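Local atomic coordinates of putative pachytene checkpoint protein 2 (Caenorhabditis elegans, PDB entry 4XGU), a protein that is an AAA+ ATPase of the PCH2 subfamily that binds and hydrolyses ATP, probably remodels partner proteins, and probably has a key role in meiotic chromosome recombination. Residues T351-Q356 / P364-T369; V344-V349 / T402-N407; K220-S225 / I274-A279; I212-L217 / L250-E255. One frame throughout, in Å; residues are numbered along the deposited sequence.

The four contacts fall in two places. Contacts 1 and 2 lie in the C-terminal lid domain and touch each other through Trp354, Phe368, Leu405 and Pro406, with contact 1 nested inside the loop that contact 2 closes. Contacts 3 and 4 belong to the ATPase domain, and their segments adjoin in the sequence. Contact 4 is the buried one. It joins neighbouring strands near the bound ADP by straight backbone bonds. The other three are partly buried. Contact 3 is apolar packing of a phenylalanine, with no hydrogen bond across it. Contact 2 sets a carboxylate on an amide at a helix start, whereas contact 1 has a weak bond to a threonine hydroxyl.

Contact 1 of 4, residues T351-Q356 / P364-T369; sequences TDYWPQ and PRNEFT
Asn366 meets Asp352 and Tyr353 with its side-chain oxygen, as modelled. CG is anti to the carbonyl carbon (chi1 -69°), and Asn366 OD1 lies 3.1 Å from Asp352 O. Both atoms are acceptors, so this is proximity and not a bond, and it leaves the orientation of the amide uncertain. Asn366 OD1 is also 3.7 Å from Tyr353 CA. The other branch of the amide, ND2, turns back to its own segment and makes a weak hydrogen bond to Pro364 O. Asn366 holds the N-cap position of helix 367-378, but its side chain makes no capping bond.

Phe368 comes next, in the first turn. Phe368 CD2 is 4.1 Å from Tyr353 CE1. The two rings form an oblique aromatic pair, inclined by 50° with centroids 5.6 Å apart. Tyr353 O lies at the edge of the Phe368 ring, in its plane. The contact thus folds the loop after helix 324-340 onto the start of helix 367-378, within the C-terminal lid domain of this AAA+ protein. Phe368 also packs on Leu405 and Pro406 of helix 405-420.

Thr369 carries the hydrogen bond across the contact. Gln356 N donates to Thr369 OG1 over 3.3 Å, a weak bond although fairly straight at 158°. Pro355 CA is equally near this oxygen. Gln356 O is hydrogen-bonded to Tyr328 OH of helix 324-340, and Thr369 packs on the same tyrosine.

Contact 2 of 4, residues V344-V349 / T402-N407; sequences VIDNEV and TITLPN
Val344 and Ile403 bring the two backbones together, with CA atoms 4.9 Å apart, and Asp346 and Thr404 follow at 5.2 Å. Ile345 N gives a weak, bent hydrogen bond to Ile403 O. The segments make no regular sheet. They belong to the lid domain, where the loop after helix 324-340 meets the N-terminus of helix 405-420. Thr404 is the N-cap of that helix: its OG1 accepts from Asn407 N.

Asp346 reaches the same helix start from the other segment. CG is anti to the backbone N (chi1 -166°). Asp346 OD2 accepts from Leu405 N at 3.0 Å through its anti lone pair. The other oxygen, OD1, accepts from Val349 N, which approaches from above the carboxylate plane; this is an Asx motif. One carboxylate therefore ties its own turn to a first-turn amide, and the helix end would tend to favour its negative charge.

Apolar contacts flank the polar ones. Thr402 CG2 lies 3.5 Å from Ile345 CB. Leu405 and Val349 cross at about a right angle, with Val349 CG1 3.7 Å from Leu405 CD1. Leu405 also packs on Trp354. Pro406 meets the carboxylate tip to tip, with CD 3.2 Å from Asp346 OD2.

Contact 3 of 4, residues K220-S225 / I274-A279; sequences KWFSES and IRAVNA
The phenyl ring of Phe222 meets Ala276 over one face and Val277 at the edge. The methyl of Ala276 lies above the ring plane at the CE1 corner, with Ala276 CB 3.6 Å from Phe222 CE1. Val277 CA sits at the ring edge, near its plane, 3.4 Å from Phe222 CZ. Ala276 O approaches obliquely, 3.6 Å from Phe222 CE1. Val277 CG1 comes within 3.5 Å of Phe222 CE2. The methyl and the valine branch lie on the same side of the ring plane, the methyl by CE1 and the branch by CE2 and CZ. The Phe222 and Val277 side chains cross at about a right angle. Phe222 CG is anti to its backbone N (chi1 177°), which starts the side chain on its way out from helix 217-224 to helix 275-288.

In sequence and position, 220-225 is consistent with the pore loop 1 region of AAA proteins, which follows the second strand of the core and carries an aromatic residue. Here that residue is probably Trp221, modelled only to CB. It packs on Ile274 of a neighbouring subunit. Asn278 meets Phe218 of another neighbouring subunit, so the helix pair lies where subunits of the hexamer adjoin.

Ser225 departs from helical geometry just past helix 217-224, with a positive phi (79°). Its CB is 4.1 Å from Ala276 CB, and Ser225 OG lies 4.1 Å from Ile274 N. No hydrogen bond links the two segments.

Contact 4 of 4, residues I212-L217 / L250-E255; sequences INSHSL and LIDEVE
Sequence and position fit the Walker B motif of the AAA domain at the end of strand 245-251, where Ile251, Asp252 and Glu253 meet Ile212 and Asn213 of the adjacent strand and its loop. Asp252 and Glu253 are the probable acidic pair of this motif.

Two backbone bonds hold the strand ends. Ile212 N donates to Leu250 O at 2.8 Å. Asp252 N donates to Ile212 O at 3.2 Å, with an N-H...O angle of 167°. Ile212 and Ile251 form the parallel bridge, and their side chains project from the same face of the sheet; Ile212 CD1 is 4.4 Å from Ile251 CG1.

Loop residues Asn213 and Ser214 lie against Asp252. Asp252 CB is 3.2 Å from Asn213 O, and Ser214 CB is 3.3 Å from Asp252 OD2. The Asp252 side chain packs on Thr186 of the predicted ATP-binding loop and lies about 6 Å from the bound ADP, consistent with a Walker B aspartate in a P-loop NTPase.

Asn213 has positive phi (66°). Its CG is anti to the backbone N (chi1 -160°), which places Asn213 CG 3.3 Å from Asp252 O. ND2 points at Asp252 O, but the modelled separation is very short, so the length of that hydrogen bond is doubtful. Asn213 OD1 takes weak bonds from the amides of Phe218 and Ser219 at the start of helix 217-224.

Glu253 OE2 is bonded to Asn300 ND2, just past strand 293-299, probably the sensor 1 position. Beyond Asn213 the loop reaches the subunit boundary: His215 packs on Arg312 of a neighbouring subunit, and Ser216 on Lys307 of the same neighbour.

Contact 1 of 4, residues T351-Q356 / P364-T369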
loop_
_atom_site.group_PDB
_atom_site.type_symbol
_atom_site.label_atom_id
_atom_site.label_comp_id
_atom_site.label_asym_id
_atom_site.label_seq_id
_atom_site.Cartn_x
_atom_site.Cartn_y
_atom_site.Cartn_z
ATOM N N THR B 351 -32.261 -6.618 58.613
ATOM C CA THR B 351 -32.417 -7.023 57.216
ATOM C C THR B 351 -33.287 -6.072 56.397
ATOM O O THR B 351 -32.977 -5.780 55.244
ATOM C CB THR B 351 -33.017 -8.437 57.112
ATOM O OG1 THR B 351 -34.427 -8.377 57.355
ATOM C CG2 THR B 351 -32.363 -9.370 58.128
ATOM N N ASP B 352 -34.376 -5.592 56.991
ATOM C CA ASP B 352 -35.261 -4.653 56.309
ATOM C C ASP B 352 -34.539 -3.343 56.007
ATOM O O ASP B 352 -34.764 -2.712 54.971
ATOM C CB ASP B 352 -36.514 -4.378 57.148
ATOM C CG ASP B 352 -37.405 -5.595 57.281
ATOM O OD1 ASP B 352 -37.288 -6.513 56.441
ATOM O OD2 ASP B 352 -38.224 -5.632 58.226
ATOM N N TYR B 353 -33.666 -2.947 56.926
ATOM C CA TYR B 353 -32.929 -1.695 56.819
ATOM C C TYR B 353 -31.720 -1.856 55.883
ATOM O O TYR B 353 -31.259 -0.888 55.275
ATOM C CB TYR B 353 -32.497 -1.238 58.216
ATOM C CG TYR B 353 -32.244 0.249 58.384
ATOM C CD1 TYR B 353 -32.165 1.100 57.289
ATOM C CD2 TYR B 353 -32.080 0.797 59.650
ATOM C CE1 TYR B 353 -31.929 2.454 57.450
ATOM C CE2 TYR B 353 -31.846 2.148 59.822
ATOM C CZ TYR B 353 -31.771 2.971 58.719
ATOM O OH TYR B 353 -31.539 4.316 58.887
ATOM N N TRP B 354 -31.220 -3.086 55.770
ATOM C CA TRP B 354 -30.182 -3.417 54.793
ATOM C C TRP B 354 -30.649 -3.053 53.383
ATOM O O TRP B 354 -31.850 -3.085 53.103
ATOM C CB TRP B 354 -29.828 -4.910 54.858
ATOM C CG TRP B 354 -28.789 -5.279 55.892
ATOM C CD1 TRP B 354 -28.844 -5.041 57.234
ATOM C CD2 TRP B 354 -27.565 -5.979 55.652
ATOM N NE1 TRP B 354 -27.717 -5.537 57.848
ATOM C CE2 TRP B 354 -26.915 -6.121 56.905
ATOM C CE3 TRP B 354 -26.939 -6.496 54.517
ATOM C CZ2 TRP B 354 -25.681 -6.753 57.038
ATOM C CZ3 TRP B 354 -25.716 -7.124 54.651
ATOM C CH2 TRP B 354 -25.099 -7.248 55.904
ATOM N N PRO B 355 -29.705 -2.697 52.495
ATOM C CA PRO B 355 -30.058 -2.361 51.111
ATOM C C PRO B 355 -30.782 -3.501 50.403
ATOM O O PRO B 355 -30.331 -4.648 50.438
ATOM C CB PRO B 355 -28.700 -2.078 50.454
ATOM C CG PRO B 355 -27.686 -2.689 51.368
ATOM C CD PRO B 355 -28.261 -2.556 52.738
ATOM N N GLN B 356 -31.906 -3.175 49.774
ATOM C CA GLN B 356 -32.744 -4.165 49.113
ATOM C C GLN B 356 -32.690 -3.988 47.601
ATOM O O GLN B 356 -31.990 -3.110 47.098
ATOM C CB GLN B 356 -34.191 -4.048 49.599
ATOM C CG GLN B 356 -34.328 -3.898 51.102
ATOM C CD GLN B 356 -34.054 -5.191 51.843
ATOM O OE1 GLN B 356 -34.356 -6.278 51.349
ATOM N NE2 GLN B 356 -33.477 -5.080 53.035
ATOM N N PRO B 364 -40.149 2.162 48.818
ATOM C CA PRO B 364 -39.465 3.333 49.375
ATOM C C PRO B 364 -37.973 3.075 49.537
ATOM O O PRO B 364 -37.581 2.181 50.288
ATOM C CB PRO B 364 -40.144 3.528 50.735
ATOM C CG PRO B 364 -40.733 2.197 51.065
ATOM C CD PRO B 364 -41.149 1.614 49.750
ATOM N N ARG B 365 -37.153 3.842 48.827
ATOM C CA ARG B 365 -35.711 3.655 48.882
ATOM C C ARG B 365 -35.170 3.948 50.271
ATOM O O ARG B 365 -35.197 5.090 50.731
ATOM C CB ARG B 365 -35.005 4.538 47.852
ATOM C CG ARG B 365 -35.150 4.052 46.423
ATOM C CD ARG B 365 -34.374 4.936 45.468
ATOM N NE ARG B 365 -34.629 4.587 44.076
ATOM C CZ ARG B 365 -34.116 5.238 43.036
ATOM N NH1 ARG B 365 -33.315 6.276 43.234
ATOM N NH2 ARG B 365 -34.404 4.850 41.801
ATOM N N ASN B 366 -34.696 2.899 50.934
ATOM C CA ASN B 366 -33.995 3.033 52.200
ATOM C C ASN B 366 -32.826 3.991 52.018
ATOM O O ASN B 366 -32.281 4.093 50.919
ATOM C CB ASN B 366 -33.501 1.670 52.695
ATOM C CG ASN B 366 -34.635 0.750 53.122
ATOM O OD1 ASN B 366 -34.646 0.248 54.244
ATOM N ND2 ASN B 366 -35.594 0.528 52.229
ATOM N N GLU B 367 -32.450 4.706 53.072
ATOM C CA GLU B 367 -31.343 5.646 52.957
ATOM C C GLU B 367 -30.069 4.887 52.605
ATOM O O GLU B 367 -29.297 5.327 51.760
ATOM C CB GLU B 367 -31.158 6.452 54.244
ATOM C CG GLU B 367 -30.541 7.829 54.016
ATOM C CD GLU B 367 -31.452 8.754 53.224
ATOM O OE1 GLU B 367 -32.678 8.735 53.469
ATOM O OE2 GLU B 367 -30.946 9.497 52.356
ATOM N N PHE B 368 -29.865 3.734 53.239
ATOM C CA PHE B 368 -28.744 2.863 52.892
ATOM C C PHE B 368 -28.860 2.392 51.448
ATOM O O PHE B 368 -27.866 2.320 50.728
ATOM C CB PHE B 368 -28.673 1.661 53.834
ATOM C CG PHE B 368 -27.800 1.886 55.032
ATOM C CD1 PHE B 368 -26.629 2.619 54.922
ATOM C CD2 PHE B 368 -28.152 1.372 56.269
ATOM C CE1 PHE B 368 -25.821 2.833 56.023
ATOM C CE2 PHE B 368 -27.350 1.582 57.375
ATOM C CZ PHE B 368 -26.181 2.314 57.252
ATOM N N THR B 369 -30.080 2.068 51.037
ATOM C CA THR B 369 -30.364 1.763 49.642
ATOM C C THR B 369 -30.058 2.991 48.790
ATOM O O THR B 369 -29.507 2.883 47.694
ATOM C CB THR B 369 -31.833 1.332 49.443
ATOM O OG1 THR B 369 -32.077 0.109 50.147
ATOM C CG2 THR B 369 -32.149 1.137 47.970
#

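Contact 2 of 4, residues V344-V349 / T402-N407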
loop_
_atom_site.group_PDB
_atom_site.type_symbol
_atom_site.label_atom_id
_atom_site.label_comp_id
_atom_site.label_asym_id
_atom_site.label_seq_id
_atom_site.Cartn_x
_atom_site.Cartn_y
_atom_site.Cartn_z
ATOM N N VAL B 344 -18.538 -8.893 55.813
ATOM C CA VAL B 344 -19.350 -7.760 56.241
ATOM C C VAL B 344 -20.425 -8.209 57.231
ATOM O O VAL B 344 -21.415 -8.835 56.847
ATOM C CB VAL B 344 -20.016 -7.055 55.041
ATOM C CG1 VAL B 344 -20.998 -5.994 55.520
ATOM C CG2 VAL B 344 -18.959 -6.439 54.137
ATOM N N ILE B 345 -20.214 -7.897 58.506
ATOM C CA ILE B 345 -21.175 -8.235 59.552
ATOM C C ILE B 345 -21.624 -6.981 60.291
ATOM O O ILE B 345 -20.803 -6.144 60.671
ATOM C CB ILE B 345 -20.592 -9.241 60.574
ATOM C CG1 ILE B 345 -20.248 -10.569 59.894
ATOM C CG2 ILE B 345 -21.563 -9.476 61.721
ATOM C CD1 ILE B 345 -19.710 -11.617 60.847
ATOM N N ASP B 346 -22.933 -6.853 60.483
ATOM C CA ASP B 346 -23.493 -5.743 61.240
ATOM C C ASP B 346 -24.801 -6.163 61.899
ATOM O O ASP B 346 -25.782 -6.462 61.220
ATOM C CB ASP B 346 -23.712 -4.526 60.336
ATOM C CG ASP B 346 -23.976 -3.253 61.122
ATOM O OD1 ASP B 346 -24.882 -3.249 61.980
ATOM O OD2 ASP B 346 -23.272 -2.251 60.881
ATOM N N ASN B 347 -24.804 -6.187 63.227
ATOM C CA ASN B 347 -26.005 -6.522 63.979
ATOM C C ASN B 347 -26.788 -5.281 64.402
ATOM O O ASN B 347 -27.923 -5.386 64.863
ATOM C CB ASN B 347 -25.648 -7.361 65.208
ATOM C CG ASN B 347 -25.411 -8.818 64.866
ATOM O OD1 ASN B 347 -24.336 -9.361 65.117
ATOM N ND2 ASN B 347 -26.421 -9.460 64.287
ATOM N N GLU B 348 -26.179 -4.109 64.241
ATOM C CA GLU B 348 -26.844 -2.851 64.574
ATOM C C GLU B 348 -27.999 -2.569 63.619
ATOM O O GLU B 348 -29.030 -2.027 64.016
ATOM C CB GLU B 348 -25.848 -1.688 64.541
ATOM C CG GLU B 348 -24.742 -1.765 65.580
ATOM C CD GLU B 348 -23.736 -0.636 65.438
ATOM O OE1 GLU B 348 -23.769 0.057 64.401
ATOM O OE2 GLU B 348 -22.915 -0.442 66.361
ATOM N N VAL B 349 -27.816 -2.939 62.356
ATOM C CA VAL B 349 -28.817 -2.696 61.322
ATOM C C VAL B 349 -29.469 -4.015 60.891
ATOM O O VAL B 349 -28.786 -5.020 60.692
ATOM C CB VAL B 349 -28.185 -1.970 60.104
ATOM C CG1 VAL B 349 -26.997 -2.746 59.566
ATOM C CG2 VAL B 349 -29.209 -1.738 59.013
ATOM N N THR B 402 -13.564 -7.318 60.247
ATOM C CA THR B 402 -14.946 -7.314 59.792
ATOM C C THR B 402 -15.450 -5.883 59.623
ATOM O O THR B 402 -15.229 -5.034 60.486
ATOM C CB THR B 402 -15.854 -8.065 60.777
ATOM O OG1 THR B 402 -15.509 -9.456 60.777
ATOM C CG2 THR B 402 -17.310 -7.911 60.383
ATOM N N ILE B 403 -16.124 -5.620 58.509
ATOM C CA ILE B 403 -16.591 -4.273 58.209
ATOM C C ILE B 403 -18.048 -4.057 58.612
ATOM O O ILE B 403 -18.916 -4.871 58.297
ATOM C CB ILE B 403 -16.439 -3.957 56.711
ATOM C CG1 ILE B 403 -15.051 -4.362 56.219
ATOM C CG2 ILE B 403 -16.688 -2.482 56.449
ATOM C CD1 ILE B 403 -14.813 -4.060 54.759
ATOM N N THR B 404 -18.307 -2.956 59.311
ATOM C CA THR B 404 -19.675 -2.563 59.627
ATOM C C THR B 404 -20.344 -2.034 58.363
ATOM O O THR B 404 -19.667 -1.550 57.456
ATOM C CB THR B 404 -19.724 -1.487 60.731
ATOM O OG1 THR B 404 -19.409 -0.205 60.172
ATOM C CG2 THR B 404 -18.735 -1.814 61.842
ATOM N N LEU B 405 -21.667 -2.131 58.298
ATOM C CA LEU B 405 -22.404 -1.677 57.120
ATOM C C LEU B 405 -22.245 -0.170 56.843
ATOM O O LEU B 405 -22.058 0.214 55.685
ATOM C CB LEU B 405 -23.889 -2.037 57.249
ATOM C CG LEU B 405 -24.706 -2.062 55.953
ATOM C CD1 LEU B 405 -25.812 -3.082 56.061
ATOM C CD2 LEU B 405 -25.300 -0.702 55.633
ATOM N N PRO B 406 -22.330 0.688 57.883
ATOM C CA PRO B 406 -22.111 2.111 57.591
ATOM C C PRO B 406 -20.710 2.406 57.058
ATOM O O PRO B 406 -20.563 3.214 56.142
ATOM C CB PRO B 406 -22.322 2.783 58.951
ATOM C CG PRO B 406 -23.222 1.861 59.686
ATOM C CD PRO B 406 -22.784 0.491 59.273
ATOM N N ASN B 407 -19.697 1.759 57.626
ATOM C CA ASN B 407 -18.330 1.938 57.153
ATOM C C ASN B 407 -18.128 1.327 55.771
ATOM O O ASN B 407 -17.366 1.848 54.956
ATOM C CB ASN B 407 -17.335 1.334 58.144
ATOM C CG ASN B 407 -16.470 2.385 58.808
ATOM O OD1 ASN B 407 -16.217 3.446 58.236
ATOM N ND2 ASN B 407 -16.010 2.097 60.020
#

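Contact 3 of 4, residues K220-S225 / I274-A279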
loop_
_atom_site.group_PDB
_atom_site.type_symbol
_atom_site.label_atom_id
_atom_site.label_comp_id
_atom_site.label_asym_id
_atom_site.label_seq_id
_atom_site.Cartn_x
_atom_site.Cartn_y
_atom_site.Cartn_z
ATOM N N LYS B 220 -1.895 -13.804 17.970
ATOM C CA LYS B 220 -0.536 -13.484 17.535
ATOM C C LYS B 220 0.013 -14.515 16.552
ATOM O O LYS B 220 0.623 -14.159 15.542
ATOM C CB LYS B 220 0.399 -13.365 18.740
ATOM C CG LYS B 220 0.507 -11.952 19.297
ATOM C CD LYS B 220 1.197 -11.015 18.310
ATOM C CE LYS B 220 2.694 -10.906 18.574
ATOM N NZ LYS B 220 3.412 -12.204 18.431
ATOM N N TRP B 221 -0.203 -15.792 16.855
ATOM C CA TRP B 221 0.178 -16.868 15.948
ATOM C C TRP B 221 -0.723 -16.856 14.715
ATOM O O TRP B 221 -0.319 -17.272 13.628
ATOM C CB TRP B 221 0.101 -18.222 16.653
ATOM N N PHE B 222 -1.947 -16.372 14.903
ATOM C CA PHE B 222 -2.908 -16.231 13.815
ATOM C C PHE B 222 -2.539 -15.049 12.923
ATOM O O PHE B 222 -2.699 -15.107 11.704
ATOM C CB PHE B 222 -4.323 -16.062 14.374
ATOM C CG PHE B 222 -5.370 -15.832 13.329
ATOM C CD1 PHE B 222 -5.977 -16.901 12.693
ATOM C CD2 PHE B 222 -5.760 -14.545 12.994
ATOM C CE1 PHE B 222 -6.945 -16.690 11.736
ATOM C CE2 PHE B 222 -6.726 -14.329 12.039
ATOM C CZ PHE B 222 -7.320 -15.401 11.408
ATOM N N SER B 223 -2.050 -13.976 13.539
ATOM C CA SER B 223 -1.559 -12.822 12.795
ATOM C C SER B 223 -0.301 -13.210 12.018
ATOM O O SER B 223 -0.131 -12.832 10.857
ATOM C CB SER B 223 -1.279 -11.648 13.739
ATOM O OG SER B 223 -2.466 -11.229 14.398
ATOM N N GLU B 224 0.571 -13.979 12.668
ATOM C CA GLU B 224 1.716 -14.592 11.999
ATOM C C GLU B 224 1.233 -15.531 10.898
ATOM O O GLU B 224 1.912 -15.716 9.884
ATOM C CB GLU B 224 2.584 -15.364 12.997
ATOM C CG GLU B 224 3.826 -16.007 12.382
ATOM C CD GLU B 224 4.060 -17.423 12.877
ATOM O OE1 GLU B 224 3.445 -18.357 12.321
ATOM O OE2 GLU B 224 4.849 -17.603 13.827
ATOM N N SER B 225 0.061 -16.124 11.137
ATOM C CA SER B 225 -0.608 -17.086 10.246
ATOM C C SER B 225 -0.007 -18.488 10.342
ATOM O O SER B 225 1.191 -18.658 10.567
ATOM C CB SER B 225 -0.585 -16.618 8.787
ATOM O OG SER B 225 -1.045 -15.284 8.667
ATOM N N ILE B 274 -2.970 -12.201 6.796
ATOM C CA ILE B 274 -4.419 -12.136 6.640
ATOM C C ILE B 274 -4.892 -13.294 5.758
ATOM O O ILE B 274 -6.077 -13.427 5.451
ATOM C CB ILE B 274 -4.859 -10.774 6.049
ATOM C CG1 ILE B 274 -4.052 -9.640 6.687
ATOM C CG2 ILE B 274 -6.350 -10.533 6.259
ATOM C CD1 ILE B 274 -4.607 -8.257 6.418
ATOM N N ARG B 275 -3.951 -14.145 5.368
ATOM C CA ARG B 275 -4.282 -15.347 4.614
ATOM C C ARG B 275 -5.075 -16.318 5.483
ATOM O O ARG B 275 -5.857 -17.123 4.976
ATOM C CB ARG B 275 -3.013 -16.020 4.091
ATOM N N ALA B 276 -4.874 -16.226 6.794
ATOM C CA ALA B 276 -5.497 -17.143 7.743
ATOM C C ALA B 276 -6.944 -16.766 8.062
ATOM O O ALA B 276 -7.754 -17.634 8.390
ATOM C CB ALA B 276 -4.678 -17.206 9.026
ATOM N N VAL B 277 -7.268 -15.480 7.970
ATOM C CA VAL B 277 -8.624 -15.024 8.266
ATOM C C VAL B 277 -9.585 -15.504 7.185
ATOM O O VAL B 277 -10.788 -15.617 7.416
ATOM C CB VAL B 277 -8.702 -13.482 8.403
ATOM C CG1 VAL B 277 -7.369 -12.923 8.882
ATOM C CG2 VAL B 277 -9.112 -12.829 7.090
ATOM N N ASN B 278 -9.045 -15.795 6.005
ATOM C CA ASN B 278 -9.831 -16.391 4.936
ATOM C C ASN B 278 -10.045 -17.868 5.222
ATOM O O ASN B 278 -11.132 -18.405 5.007
ATOM C CB ASN B 278 -9.146 -16.203 3.580
ATOM C CG ASN B 278 -9.862 -16.935 2.459
ATOM O OD1 ASN B 278 -10.865 -16.455 1.929
ATOM N ND2 ASN B 278 -9.346 -18.103 2.091
ATOM N N ALA B 279 -8.994 -18.517 5.713
ATOM C CA ALA B 279 -9.082 -19.911 6.125
ATOM C C ALA B 279 -10.035 -20.036 7.304
ATOM O O ALA B 279 -10.848 -20.958 7.359
ATOM C CB ALA B 279 -7.709 -20.454 6.485
#

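Contact 4 of 4, residues I212-L217 / L250-E255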
loop_
_atom_site.group_PDB
_atom_site.type_symbol
_atom_site.label_atom_id
_atom_site.label_comp_id
_atom_site.label_asym_id
_atom_site.label_seq_id
_atom_site.Cartn_x
_atom_site.Cartn_y
_atom_site.Cartn_z
ATOM N N ILE B 212 -11.859 -20.913 21.712
ATOM C CA ILE B 212 -10.678 -20.475 20.978
ATOM C C ILE B 212 -10.306 -19.037 21.338
ATOM O O ILE B 212 -11.183 -18.210 21.592
ATOM C CB ILE B 212 -10.897 -20.573 19.453
ATOM C CG1 ILE B 212 -11.567 -21.899 19.089
ATOM C CG2 ILE B 212 -9.585 -20.415 18.704
ATOM C CD1 ILE B 212 -11.871 -22.044 17.609
ATOM N N ASN B 213 -9.003 -18.762 21.378
ATOM C CA ASN B 213 -8.474 -17.405 21.524
ATOM C C ASN B 213 -8.787 -16.760 22.873
ATOM O O ASN B 213 -9.233 -15.614 22.932
ATOM C CB ASN B 213 -8.999 -16.516 20.390
ATOM C CG ASN B 213 -8.160 -15.275 20.184
ATOM O OD1 ASN B 213 -6.951 -15.289 20.403
ATOM N ND2 ASN B 213 -8.799 -14.192 19.761
ATOM N N SER B 214 -8.542 -17.490 23.957
ATOM C CA SER B 214 -8.787 -16.961 25.295
ATOM C C SER B 214 -7.508 -16.918 26.130
ATOM O O SER B 214 -7.073 -17.941 26.661
ATOM C CB SER B 214 -9.847 -17.795 26.013
ATOM O OG SER B 214 -9.358 -19.090 26.312
ATOM N N HIS B 215 -6.908 -15.734 26.244
ATOM C CA HIS B 215 -7.399 -14.542 25.561
ATOM C C HIS B 215 -6.291 -13.951 24.696
ATOM O O HIS B 215 -5.211 -13.636 25.195
ATOM C CB HIS B 215 -7.911 -13.486 26.554
ATOM C CG HIS B 215 -7.900 -13.926 27.987
ATOM N ND1 HIS B 215 -7.253 -13.214 28.975
ATOM C CD2 HIS B 215 -8.484 -14.979 28.608
ATOM C CE1 HIS B 215 -7.419 -13.819 30.136
ATOM N NE2 HIS B 215 -8.162 -14.896 29.940
ATOM N N SER B 216 -6.568 -13.814 23.401
ATOM C CA SER B 216 -5.613 -13.280 22.428
ATOM C C SER B 216 -4.333 -14.112 22.327
ATOM O O SER B 216 -3.335 -13.657 21.767
ATOM C CB SER B 216 -5.256 -11.826 22.759
ATOM O OG SER B 216 -6.312 -10.949 22.414
ATOM N N LEU B 217 -4.364 -15.330 22.861
ATOM C CA LEU B 217 -3.218 -16.227 22.761
ATOM C C LEU B 217 -3.093 -16.728 21.329
ATOM O O LEU B 217 -1.994 -16.856 20.791
ATOM C CB LEU B 217 -3.356 -17.412 23.721
ATOM C CG LEU B 217 -3.923 -17.163 25.120
ATOM C CD1 LEU B 217 -3.934 -18.457 25.925
ATOM C CD2 LEU B 217 -3.141 -16.082 25.844
ATOM N N LEU B 250 -16.726 -21.158 20.911
ATOM C CA LEU B 250 -16.588 -19.784 21.369
ATOM C C LEU B 250 -15.312 -19.166 20.810
ATOM O O LEU B 250 -14.249 -19.786 20.833
ATOM C CB LEU B 250 -16.583 -19.723 22.898
ATOM C CG LEU B 250 -16.335 -18.342 23.505
ATOM C CD1 LEU B 250 -17.418 -17.371 23.069
ATOM C CD2 LEU B 250 -16.261 -18.420 25.018
ATOM N N ILE B 251 -15.428 -17.945 20.299
ATOM C CA ILE B 251 -14.284 -17.230 19.748
ATOM C C ILE B 251 -14.165 -15.847 20.390
ATOM O O ILE B 251 -15.035 -14.995 20.217
ATOM C CB ILE B 251 -14.397 -17.097 18.218
ATOM C CG1 ILE B 251 -14.461 -18.484 17.574
ATOM C CG2 ILE B 251 -13.227 -16.304 17.661
ATOM C CD1 ILE B 251 -14.935 -18.477 16.143
ATOM N N ASP B 252 -13.085 -15.636 21.135
ATOM C CA ASP B 252 -12.884 -14.390 21.870
ATOM C C ASP B 252 -11.987 -13.418 21.112
ATOM O O ASP B 252 -11.137 -13.840 20.329
ATOM C CB ASP B 252 -12.289 -14.680 23.247
ATOM C CG ASP B 252 -13.146 -15.624 24.067
ATOM O OD1 ASP B 252 -14.383 -15.441 24.084
ATOM O OD2 ASP B 252 -12.587 -16.551 24.690
ATOM N N GLU B 253 -12.179 -12.123 21.367
ATOM C CA GLU B 253 -11.398 -11.061 20.730
ATOM C C GLU B 253 -11.306 -11.246 19.222
ATOM O O GLU B 253 -10.212 -11.250 18.658
ATOM C CB GLU B 253 -9.991 -10.995 21.328
ATOM C CG GLU B 253 -9.918 -10.322 22.685
ATOM C CD GLU B 253 -8.831 -9.262 22.748
ATOM O OE1 GLU B 253 -7.879 -9.331 21.939
ATOM O OE2 GLU B 253 -8.934 -8.353 23.601
ATOM N N VAL B 254 -12.459 -11.402 18.579
ATOM C CA VAL B 254 -12.523 -11.760 17.165
ATOM C C VAL B 254 -11.724 -10.813 16.272
ATOM O O VAL B 254 -11.071 -11.244 15.322
ATOM C CB VAL B 254 -13.982 -11.795 16.670
ATOM C CG1 VAL B 254 -14.036 -12.149 15.199
ATOM C CG2 VAL B 254 -14.786 -12.795 17.476
ATOM N N GLU B 255 -11.759 -9.527 16.589
ATOM C CA GLU B 255 -11.099 -8.541 15.748
ATOM C C GLU B 255 -9.592 -8.494 15.982
ATOM O O GLU B 255 -8.859 -7.875 15.209
ATOM C CB GLU B 255 -11.720 -7.167 15.967
ATOM C CG GLU B 255 -13.196 -7.131 15.618
ATOM C CD GLU B 255 -13.744 -5.724 15.547
ATOM O OE1 GLU B 255 -14.689 -5.410 16.303
ATOM O OE2 GLU B 255 -13.231 -4.926 14.733
#